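Local coordinates for Lin2004 protein (Listeria innocua, PDB 2HUJ), which is of unknown function but adopts a four-helical bundle fold and represents the DUF1798 family, at residues A[63-66]-A[67-71]; A[111-114]-A[115-119]; A[73-76]-A[77-81]; A[20-23]-A[24-28]. One frame throughout, in Å; residues are numbered along the deposited sequence.

Contact 1: residues A[63-66]-A[67-71]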
loop_
_atom_site.group_PDB
_atom_site.type_symbol
_atom_site.label_atom_id
_atom_site.label_comp_id
_atom_site.label_asym_id
_atom_site.label_seq_id
_atom_site.Cartn_x
_atom_site.Cartn_y
_atom_site.Cartn_z
ATOM N N ALA A 63 8.546 -1.090 -2.401
ATOM C CA ALA A 63 7.283 -0.406 -2.125
ATOM C C ALA A 63 6.769 0.435 -3.305
ATOM O O ALA A 63 5.577 0.377 -3.657
ATOM C CB ALA A 63 7.403 0.467 -0.861
ATOM N N LYS A 64 7.669 1.163 -3.947
ATOM C CA LYS A 64 7.329 1.982 -5.120
ATOM C C LYS A 64 6.871 1.104 -6.298
ATOM O O LYS A 64 5.928 1.451 -6.993
ATOM C CB LYS A 64 8.543 2.817 -5.539
ATOM C CG LYS A 64 8.295 3.801 -6.683
ATOM C CD LYS A 64 7.283 4.855 -6.318
ATOM C CE LYS A 64 7.498 6.147 -7.100
ATOM N NZ LYS A 64 7.096 7.389 -6.361
ATOM N N ARG A 65 7.553 -0.012 -6.520
ATOM C CA ARG A 65 7.163 -0.990 -7.559
ATOM C C ARG A 65 5.737 -1.490 -7.286
ATOM O O ARG A 65 4.920 -1.533 -8.193
ATOM C CB ARG A 65 8.152 -2.168 -7.601
ATOM C CG ARG A 65 7.759 -3.285 -8.590
ATOM C CD ARG A 65 8.513 -4.610 -8.318
ATOM N NE ARG A 65 7.944 -5.366 -7.193
ATOM C CZ ARG A 65 6.977 -6.284 -7.290
ATOM N NH1 ARG A 65 6.420 -6.589 -8.459
ATOM N NH2 ARG A 65 6.556 -6.906 -6.197
ATOM N N CYS A 66 5.439 -1.834 -6.025
ATOM C CA CYS A 66 4.119 -2.298 -5.657
ATOM C C CYS A 66 3.098 -1.217 -5.964
ATOM O O CYS A 66 2.018 -1.520 -6.516
ATOM C CB CYS A 66 4.025 -2.704 -4.168
ATOM S SG CYS A 66 5.006 -4.170 -3.731
ATOM N N ALA A 67 3.400 0.028 -5.596
ATOM C CA ALA A 67 2.417 1.111 -5.758
ATOM C C ALA A 67 2.178 1.405 -7.218
ATOM O O ALA A 67 1.029 1.532 -7.665
ATOM C CB ALA A 67 2.855 2.377 -5.023
ATOM N N ASP A 68 3.256 1.485 -7.994
ATOM C CA ASP A 68 3.149 1.812 -9.418
ATOM C C ASP A 68 2.397 0.714 -10.182
ATOM O O ASP A 68 1.577 1.012 -11.039
ATOM C CB ASP A 68 4.539 1.985 -10.057
ATOM C CG ASP A 68 5.285 3.275 -9.612
ATOM O OD1 ASP A 68 4.709 4.188 -9.010
ATOM O OD2 ASP A 68 6.497 3.341 -9.913
ATOM N N ASP A 69 2.694 -0.553 -9.864
ATOM C CA ASP A 69 2.044 -1.700 -10.477
ATOM C C ASP A 69 0.547 -1.652 -10.180
ATOM O O ASP A 69 -0.281 -1.865 -11.064
ATOM C CB ASP A 69 2.630 -3.004 -9.921
ATOM C CG ASP A 69 3.970 -3.380 -10.543
ATOM O OD1 ASP A 69 4.534 -2.582 -11.330
ATOM O OD2 ASP A 69 4.474 -4.474 -10.189
ATOM N N PHE A 70 0.196 -1.330 -8.935
ATOM C CA PHE A 70 -1.209 -1.204 -8.578
ATOM C C PHE A 70 -1.900 -0.091 -9.353
ATOM O O PHE A 70 -2.954 -0.303 -9.953
ATOM C CB PHE A 70 -1.352 -0.981 -7.076
ATOM C CG PHE A 70 -2.733 -0.582 -6.635
ATOM C CD1 PHE A 70 -3.766 -1.543 -6.432
ATOM C CD2 PHE A 70 -3.018 0.750 -6.366
ATOM C CE1 PHE A 70 -5.010 -1.145 -5.986
ATOM C CE2 PHE A 70 -4.262 1.143 -5.934
ATOM C CZ PHE A 70 -5.267 0.212 -5.754
ATOM N N LEU A 71 -1.303 1.089 -9.363
ATOM C CA LEU A 71 -1.925 2.236 -10.021
ATOM C C LEU A 71 -2.088 2.048 -11.519
ATOM O O LEU A 71 -3.068 2.513 -12.092
ATOM C CB LEU A 71 -1.140 3.512 -9.775
ATOM C CG LEU A 71 -1.227 4.067 -8.345
ATOM C CD1 LEU A 71 -0.244 5.221 -8.243
ATOM C CD2 LEU A 71 -2.646 4.488 -7.995
HETATM O O HOH W 1 6.793 -5.160 -11.235
#

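Contact 2: residues A[111-114]-A[115-119]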
loop_
_atom_site.group_PDB
_atom_site.type_symbol
_atom_site.label_atom_id
_atom_site.label_comp_id
_atom_site.label_asym_id
_atom_site.label_seq_id
_atom_site.Cartn_x
_atom_site.Cartn_y
_atom_site.Cartn_z
ATOM N N PHE A 111 6.580 9.658 14.523
ATOM C CA PHE A 111 5.435 9.956 15.371
ATOM C C PHE A 111 4.383 8.859 15.194
ATOM O O PHE A 111 3.965 8.572 14.066
ATOM C CB PHE A 111 4.846 11.330 15.044
ATOM C CG PHE A 111 5.683 12.500 15.519
ATOM C CD1 PHE A 111 6.386 12.449 16.717
ATOM C CD2 PHE A 111 5.730 13.675 14.777
ATOM C CE1 PHE A 111 7.145 13.533 17.151
ATOM C CE2 PHE A 111 6.489 14.761 15.212
ATOM C CZ PHE A 111 7.193 14.680 16.402
ATOM N N TYR A 112 3.989 8.238 16.307
ATOM C CA TYR A 112 3.183 7.029 16.266
ATOM C C TYR A 112 1.775 7.224 15.657
ATOM O O TYR A 112 1.387 6.467 14.762
ATOM C CB TYR A 112 3.065 6.432 17.658
ATOM C CG TYR A 112 2.253 5.179 17.654
ATOM C CD1 TYR A 112 2.835 3.958 17.353
ATOM C CD2 TYR A 112 0.893 5.213 17.910
ATOM C CE1 TYR A 112 2.094 2.814 17.332
ATOM C CE2 TYR A 112 0.140 4.068 17.887
ATOM C CZ TYR A 112 0.746 2.881 17.598
ATOM O OH TYR A 112 -0.001 1.739 17.596
ATOM N N LYS A 113 1.020 8.202 16.152
ATOM C CA LYS A 113 -0.339 8.404 15.632
ATOM C C LYS A 113 -0.343 8.716 14.144
ATOM O O LYS A 113 -1.160 8.160 13.395
ATOM C CB LYS A 113 -1.128 9.450 16.449
ATOM C CG LYS A 113 -2.578 9.667 15.973
ATOM C CD LYS A 113 -3.323 10.650 16.856
ATOM C CE LYS A 113 -4.747 10.918 16.354
ATOM N NZ LYS A 113 -4.717 11.427 14.937
ATOM N N HIS A 114 0.578 9.563 13.685
ATOM C CA HIS A 114 0.668 9.868 12.254
ATOM C C HIS A 114 0.919 8.589 11.444
ATOM O O HIS A 114 0.248 8.314 10.437
ATOM C CB HIS A 114 1.762 10.902 11.966
ATOM C CG HIS A 114 1.432 12.277 12.452
ATOM N ND1 HIS A 114 0.151 12.660 12.807
ATOM C CD2 HIS A 114 2.218 13.362 12.664
ATOM C CE1 HIS A 114 0.162 13.921 13.204
ATOM N NE2 HIS A 114 1.403 14.370 13.131
ATOM N N PHE A 115 1.864 7.772 11.904
ATOM C CA PHE A 115 2.171 6.512 11.211
ATOM C C PHE A 115 0.958 5.585 11.177
ATOM O O PHE A 115 0.556 5.109 10.121
ATOM C CB PHE A 115 3.382 5.836 11.868
ATOM C CG PHE A 115 4.121 4.899 10.950
ATOM C CD1 PHE A 115 3.476 3.772 10.419
ATOM C CD2 PHE A 115 5.452 5.086 10.658
ATOM C CE1 PHE A 115 4.130 2.886 9.567
ATOM C CE2 PHE A 115 6.109 4.198 9.786
ATOM C CZ PHE A 115 5.472 3.086 9.282
ATOM N N LEU A 116 0.389 5.337 12.344
ATOM C CA LEU A 116 -0.833 4.550 12.483
ATOM C C LEU A 116 -1.914 5.022 11.507
ATOM O O LEU A 116 -2.540 4.213 10.856
ATOM C CB LEU A 116 -1.364 4.691 13.888
ATOM C CG LEU A 116 -2.718 4.034 14.179
ATOM C CD1 LEU A 116 -2.582 2.538 14.090
ATOM C CD2 LEU A 116 -3.231 4.452 15.523
ATOM N N ASP A 117 -2.158 6.340 11.473
ATOM C CA ASP A 117 -3.228 6.881 10.640
ATOM C C ASP A 117 -2.976 6.649 9.163
ATOM O O ASP A 117 -3.907 6.364 8.415
ATOM C CB ASP A 117 -3.474 8.359 10.922
ATOM C CG ASP A 117 -4.148 8.621 12.277
ATOM O OD1 ASP A 117 -4.688 7.701 12.955
ATOM O OD2 ASP A 117 -4.157 9.808 12.682
ATOM N N HIS A 118 -1.709 6.762 8.764
ATOM C CA HIS A 118 -1.299 6.446 7.372
ATOM C C HIS A 118 -1.417 4.983 7.048
ATOM O O HIS A 118 -1.915 4.606 5.965
ATOM C CB HIS A 118 0.078 6.983 7.121
ATOM C CG HIS A 118 0.082 8.462 6.932
ATOM N ND1 HIS A 118 -0.124 9.337 7.983
ATOM C CD2 HIS A 118 0.085 9.220 5.803
ATOM C CE1 HIS A 118 -0.150 10.581 7.518
ATOM N NE2 HIS A 118 -0.025 10.538 6.199
ATOM N N TYR A 119 -0.937 4.146 7.960
ATOM C CA TYR A 119 -1.050 2.692 7.784
ATOM C C TYR A 119 -2.519 2.282 7.656
ATOM O O TYR A 119 -2.899 1.524 6.752
ATOM C CB TYR A 119 -0.392 1.967 8.985
ATOM C CG TYR A 119 -0.839 0.517 9.190
ATOM C CD1 TYR A 119 -0.495 -0.484 8.276
ATOM C CD2 TYR A 119 -1.557 0.150 10.310
ATOM C CE1 TYR A 119 -0.888 -1.805 8.484
ATOM C CE2 TYR A 119 -1.956 -1.151 10.513
ATOM C CZ TYR A 119 -1.628 -2.122 9.582
ATOM O OH TYR A 119 -2.050 -3.406 9.821
#

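Contact 3: residues A[73-76]-A[77-81]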
loop_
_atom_site.group_PDB
_atom_site.type_symbol
_atom_site.label_atom_id
_atom_site.label_comp_id
_atom_site.label_asym_id
_atom_site.label_seq_id
_atom_site.Cartn_x
_atom_site.Cartn_y
_atom_site.Cartn_z
ATOM N N LEU A 73 -3.062 -0.404 -13.190
ATOM C CA LEU A 73 -4.370 -1.020 -13.426
ATOM C C LEU A 73 -5.531 -0.370 -12.685
ATOM O O LEU A 73 -6.652 -0.298 -13.203
ATOM C CB LEU A 73 -4.310 -2.488 -13.035
ATOM C CG LEU A 73 -3.246 -3.335 -13.737
ATOM C CD1 LEU A 73 -3.494 -4.775 -13.377
ATOM C CD2 LEU A 73 -3.321 -3.159 -15.241
ATOM N N ALA A 74 -5.257 0.170 -11.498
ATOM C CA ALA A 74 -6.296 0.698 -10.630
ATOM C C ALA A 74 -6.888 1.995 -11.155
ATOM O O ALA A 74 -8.082 2.233 -10.978
ATOM C CB ALA A 74 -5.732 0.950 -9.189
ATOM N N ILE A 75 -6.065 2.871 -11.722
ATOM C CA ILE A 75 -6.596 4.132 -12.249
ATOM C C ILE A 75 -7.557 3.924 -13.422
ATOM O O ILE A 75 -8.696 4.410 -13.360
ATOM C CB ILE A 75 -5.498 5.181 -12.538
ATOM C CG1 ILE A 75 -4.679 5.468 -11.289
ATOM C CG2 ILE A 75 -6.135 6.492 -13.065
ATOM C CD1 ILE A 75 -5.492 5.759 -10.048
ATOM N N PRO A 76 -7.143 3.192 -14.479
ATOM C CA PRO A 76 -8.108 2.868 -15.546
ATOM C C PRO A 76 -9.365 2.161 -15.009
ATOM O O PRO A 76 -10.491 2.463 -15.427
ATOM C CB PRO A 76 -7.312 1.923 -16.448
ATOM C CG PRO A 76 -5.883 2.259 -16.188
ATOM C CD PRO A 76 -5.786 2.706 -14.789
ATOM N N TRP A 77 -9.181 1.239 -14.070
ATOM C CA TRP A 77 -10.324 0.558 -13.465
ATOM C C TRP A 77 -11.253 1.532 -12.758
ATOM O O TRP A 77 -12.460 1.502 -12.977
ATOM C CB TRP A 77 -9.855 -0.522 -12.491
ATOM C CG TRP A 77 -10.916 -1.091 -11.601
ATOM C CD1 TRP A 77 -11.852 -2.012 -11.939
ATOM C CD2 TRP A 77 -11.111 -0.821 -10.201
ATOM N NE1 TRP A 77 -12.638 -2.301 -10.853
ATOM C CE2 TRP A 77 -12.192 -1.596 -9.774
ATOM C CE3 TRP A 77 -10.468 -0.006 -9.275
ATOM C CZ2 TRP A 77 -12.646 -1.580 -8.456
ATOM C CZ3 TRP A 77 -10.925 0.009 -7.986
ATOM C CH2 TRP A 77 -12.008 -0.766 -7.589
ATOM N N VAL A 78 -10.707 2.426 -11.942
ATOM C CA VAL A 78 -11.583 3.246 -11.097
ATOM C C VAL A 78 -12.385 4.211 -11.962
ATOM O O VAL A 78 -13.535 4.544 -11.620
ATOM C CB VAL A 78 -10.823 3.984 -9.938
ATOM C CG1 VAL A 78 -10.202 5.252 -10.429
ATOM C CG2 VAL A 78 -11.765 4.232 -8.758
ATOM N N ASN A 79 -11.809 4.631 -13.091
ATOM C CA ASN A 79 -12.450 5.612 -13.943
ATOM C C ASN A 79 -13.398 4.950 -14.952
ATOM O O ASN A 79 -14.301 5.603 -15.469
ATOM C CB ASN A 79 -11.407 6.512 -14.634
ATOM C CG ASN A 79 -10.684 7.441 -13.663
ATOM O OD1 ASN A 79 -11.268 7.947 -12.701
ATOM N ND2 ASN A 79 -9.400 7.663 -13.896
ATOM N N THR A 80 -13.238 3.655 -15.214
ATOM C CA THR A 80 -14.168 2.970 -16.100
ATOM C C THR A 80 -15.261 2.248 -15.328
ATOM O O THR A 80 -16.430 2.334 -15.701
ATOM C CB THR A 80 -13.474 1.995 -17.037
ATOM O OG1 THR A 80 -12.890 0.940 -16.271
ATOM C CG2 THR A 80 -12.384 2.697 -17.853
ATOM N N GLU A 81 -14.923 1.541 -14.261
ATOM C CA GLU A 81 -15.935 0.766 -13.534
ATOM C C GLU A 81 -16.732 1.608 -12.552
ATOM O O GLU A 81 -17.839 1.230 -12.172
ATOM C CB GLU A 81 -15.307 -0.417 -12.800
ATOM C CG GLU A 81 -14.575 -1.396 -13.712
ATOM C CD GLU A 81 -15.450 -1.977 -14.824
ATOM O OE1 GLU A 81 -16.653 -2.218 -14.569
ATOM O OE2 GLU A 81 -14.920 -2.193 -15.944
#

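Contact 4: residues A[20-23]-A[24-28]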
loop_
_atom_site.group_PDB
_atom_site.type_symbol
_atom_site.label_atom_id
_atom_site.label_comp_id
_atom_site.label_asym_id
_atom_site.label_seq_id
_atom_site.Cartn_x
_atom_site.Cartn_y
_atom_site.Cartn_z
HETATM N N MSE A 20 -8.558 -9.755 -12.208
HETATM C CA MSE A 20 -7.756 -10.705 -11.420
HETATM C C MSE A 20 -6.382 -10.105 -11.154
HETATM O O MSE A 20 -5.887 -10.149 -10.042
HETATM C CB MSE A 20 -7.625 -12.040 -12.155
HETATM C CG MSE A 20 -8.876 -12.926 -12.096
HETATM SE SE MSE A 20 -9.471 -13.277 -10.247
HETATM C CE MSE A 20 -7.745 -13.657 -9.383
ATOM N N GLU A 21 -5.769 -9.551 -12.192
ATOM C CA GLU A 21 -4.464 -8.935 -12.044
ATOM C C GLU A 21 -4.504 -7.775 -11.065
ATOM O O GLU A 21 -3.613 -7.655 -10.215
ATOM C CB GLU A 21 -3.898 -8.528 -13.401
ATOM C CG GLU A 21 -2.440 -8.025 -13.305
ATOM C CD GLU A 21 -1.489 -9.101 -12.830
ATOM O OE1 GLU A 21 -1.586 -10.218 -13.368
ATOM O OE2 GLU A 21 -0.651 -8.842 -11.935
ATOM N N LEU A 22 -5.548 -6.933 -11.150
ATOM C CA LEU A 22 -5.716 -5.868 -10.174
ATOM C C LEU A 22 -5.844 -6.392 -8.731
ATOM O O LEU A 22 -5.190 -5.875 -7.841
ATOM C CB LEU A 22 -6.938 -4.992 -10.527
ATOM C CG LEU A 22 -7.210 -3.816 -9.582
ATOM C CD1 LEU A 22 -6.009 -2.888 -9.433
ATOM C CD2 LEU A 22 -8.435 -3.071 -10.087
ATOM N N LEU A 23 -6.648 -7.430 -8.523
ATOM C CA LEU A 23 -6.792 -8.058 -7.211
ATOM C C LEU A 23 -5.451 -8.501 -6.646
ATOM O O LEU A 23 -5.102 -8.179 -5.504
ATOM C CB LEU A 23 -7.750 -9.240 -7.291
ATOM C CG LEU A 23 -8.065 -9.999 -5.991
ATOM C CD1 LEU A 23 -8.468 -9.074 -4.880
ATOM C CD2 LEU A 23 -9.132 -11.043 -6.231
ATOM N N ILE A 24 -4.681 -9.214 -7.467
ATOM C CA ILE A 24 -3.333 -9.658 -7.076
ATOM C C ILE A 24 -2.432 -8.465 -6.682
ATOM O O ILE A 24 -1.780 -8.486 -5.639
ATOM C CB ILE A 24 -2.694 -10.502 -8.196
ATOM C CG1 ILE A 24 -3.459 -11.827 -8.347
ATOM C CG2 ILE A 24 -1.219 -10.783 -7.896
ATOM C CD1 ILE A 24 -3.038 -12.647 -9.526
ATOM N N ARG A 25 -2.437 -7.400 -7.483
ATOM C CA ARG A 25 -1.633 -6.240 -7.181
ATOM C C ARG A 25 -2.119 -5.473 -5.946
ATOM O O ARG A 25 -1.324 -4.894 -5.212
ATOM C CB ARG A 25 -1.559 -5.330 -8.398
ATOM C CG ARG A 25 -0.863 -5.996 -9.529
ATOM C CD ARG A 25 -0.781 -5.141 -10.711
ATOM N NE ARG A 25 -0.018 -5.835 -11.739
ATOM C CZ ARG A 25 0.425 -5.278 -12.865
ATOM N NH1 ARG A 25 0.258 -3.982 -13.124
ATOM N NH2 ARG A 25 1.076 -6.035 -13.735
ATOM N N THR A 26 -3.420 -5.526 -5.695
ATOM C CA THR A 26 -4.012 -4.959 -4.466
ATOM C C THR A 26 -3.520 -5.728 -3.252
ATOM O O THR A 26 -3.130 -5.129 -2.273
ATOM C CB THR A 26 -5.567 -5.012 -4.521
ATOM O OG1 THR A 26 -6.021 -4.305 -5.686
ATOM C CG2 THR A 26 -6.191 -4.377 -3.268
ATOM N N GLU A 27 -3.497 -7.055 -3.340
ATOM C CA GLU A 27 -3.014 -7.906 -2.233
ATOM C C GLU A 27 -1.531 -7.641 -1.967
ATOM O O GLU A 27 -1.059 -7.525 -0.818
ATOM C CB GLU A 27 -3.272 -9.386 -2.544
ATOM C CG GLU A 27 -4.781 -9.689 -2.472
ATOM C CD GLU A 27 -5.203 -11.018 -3.057
ATOM O OE1 GLU A 27 -4.366 -11.709 -3.678
ATOM O OE2 GLU A 27 -6.408 -11.334 -2.871
ATOM N N GLN A 28 -0.782 -7.506 -3.044
ATOM C CA GLN A 28 0.638 -7.254 -2.927
ATOM C C GLN A 28 0.878 -5.911 -2.234
ATOM O O GLN A 28 1.745 -5.792 -1.362
ATOM C CB GLN A 28 1.266 -7.271 -4.316
ATOM C CG GLN A 28 2.714 -6.924 -4.331
ATOM C CD GLN A 28 3.548 -8.155 -4.372
ATOM O OE1 GLN A 28 4.042 -8.527 -5.421
ATOM N NE2 GLN A 28 3.656 -8.834 -3.249
#

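Contact 1: residues A[63-66]-A[67-71]
R65 and D69, one helical turn apart, form an ion pair that rests on charge alone. R65 NH1 lies 3.4 Å from D69 OD2, but that oxygen is off the guanidinium plane, so the attraction is not a directed bond; the carboxylate and guanidinium planes stand 84° apart. A water supplies the directed link: its oxygen sits in the guanidinium plane at the edge, accepting from R65 NH1 at 3.1 Å and donating to D69 OD2 at 2.6 Å. The bend of the arginine chain at chi3 (79°) brings NH1 to the aspartate, while NE pairs with E62 and NH2 bonds to Q28, so the guanidinium is gripped from several directions.

K64 and D68 meet differently, and tentatively, through methylenes. In one of two lysine conformers, K64 CG comes within 3.7 Å of D68 OD2, yet the charged ends stay apart, with K64 NZ 4.8 Å from D68 OD1; NZ is hydrogen-bonded to Q99, leaving at most a longer-range attraction within this pair.

Backbone bonds of ordinary alpha-helical spacing run beneath these side chains, from A67 N to A63 O (2.9 Å) through to F70 N and C66 O (3.0 Å).

The segment belongs to helix 52-81 of the four-helical bundle. C66 and F70 pack on Q28, T26 and L29 of helix 16-45, while A63 and A67 face A102 and C95 of helix 88-104.

Contact 2: residues A[111-114]-A[115-119]
K113 and D117 are joined by a salt bridge across one turn of helix 112-137: K113 NZ donates to D117 OD2 at 2.8 Å, and OD2 receives it on its syn lone pair, the side of the other oxygen. The lysine chain is extended as far as CE and turns only at its last torsion (chi4 -57°), which swings NZ back over the aspartate. D117 N also bonds to K113 O (2.8 Å), joining the pair through backbone and side chain.

The carbonyl of H114 has two donors from a single residue. H118 N makes the regular helical bond at 3.0 Å, and H118 ND1 adds a second at 2.7 Å, approaching from the opposite face of the carbonyl plane and standing 38° above it. The oxygen lies at the edge of the imidazole, nearly in the ring plane, with an N-H...O angle of 155°. F111, at the N-cap position, contributes its carbonyl to F115 N (3.1 Å), and Y112 O takes L116 N at 2.8 Å.

Y112 CE2 approaches L116 CD2 obliquely at 4.1 Å, and these two side chains reach Y40, R44 and W37 of helix 16-45.

Since ND1 of H118 is the donor, that nitrogen carries a proton, and the added bond ties the ring's orientation to the first turn of the helix. The K113-D117 pair brings opposite charges together at the surface of the bundle.

Contact 3: residues A[73-76]-A[77-81]
The indole of W77 meets the preceding turn at its edge, where A74 O lies near the ring plane, 3.7 Å from CE3. L22 of helix 16-45, with its CD2 near W77 CD2, packs against the ring system, and P83, L86, V129 and L133 also touch this side chain. W77 CG stands opposite the backbone N (chi1 168°), which carries the indole away from the turn before it.

P76 has no N-H to give, and the helix is kinked where its nitrogen lacks a bond to the turn before. Its carbonyl, by contrast, is held twice by T80: N and OG1 both donate at 3.0 Å, from opposite faces of the carbonyl plane. The threonine hydroxyl gets there because chi1 (65°) sets OG1 between the backbone N and the carbonyl carbon.

I75 and N79 lie side by side and point the same way, I75 CG2 resting 3.6 Å from N79 ND2; that amide nitrogen is hydrogen-bonded to E88.

On its inner side this part of helix 52-81 packs against all three other bundle helices. A74 meets L22 of helix 16-45 and L91 of helix 88-104, I75 reaches E88 and R92, and W77 bridges to helix 112-137.

Contact 4: residues A[20-23]-A[24-28]
R25 leans back along its helix over E21, and almost every atom of its chain meets that residue. CB stands 3.6 Å from E21 O, and CG comes nearer the same carbonyl oxygen, at 3.3 Å, because the first torsion places CG beside the backbone N. CD then passes both E21 O and the carboxylate. The extended chain delivers NE to E21 OE2 at 3.1 Å, a salt bridge with a bent hydrogen bond (141°): the oxygen is met on its anti side, and the carboxylate and guanidinium planes stand 72° apart. CZ and NH2 follow past E21 OE2 and E21 CG at looser range, while NH1 turns to helix 52-81, where it bonds to D69 O and pairs with E72. The guanidinium is thus shared between its own helix and the next.

T26 doubles the grip on L22 O. Its N makes the regular helical bond and its OG1 a second, both 2.8 Å; the hydroxyl comes from 46° above the carbonyl plane. This satisfies a buried hydroxyl within the helix itself.

L23 CD1 lies 3.7 Å from E27 OE2, a leucine methyl against a carboxylate whose pairing with K134 is long and weak.

The inner side of this turn of helix 16-45 (L22, L23, T26) packs against two neighbouring helices. L22 and T26 face helix 52-81 and also touch L133 and V129 of helix 112-137, and L23 touches R130 and K134 of that same helix.

Contacts 1, 3 and 4 form a connected patch where helix 16-45 lies against helix 52-81. Contacts 1 and 4, with centres 11 Å apart, are joined by two probable hydrogen bonds, R25 NH1 to D69 O at 3.0 Å and R65 NH2 to Q28 OE1 at 3.1 Å. Contact 3 lies farther along helix 52-81, its centre 15 Å from that of contact 1, and meets contact 4 through packing, with L73 CD1 3.4 Å from E21 CG. Contact 2, on helix 112-137, stands apart on the opposite side of the chain's centre from the others, its nearest atoms about 11 Å from contacts 1 and 4. No active site is known to which they might be related.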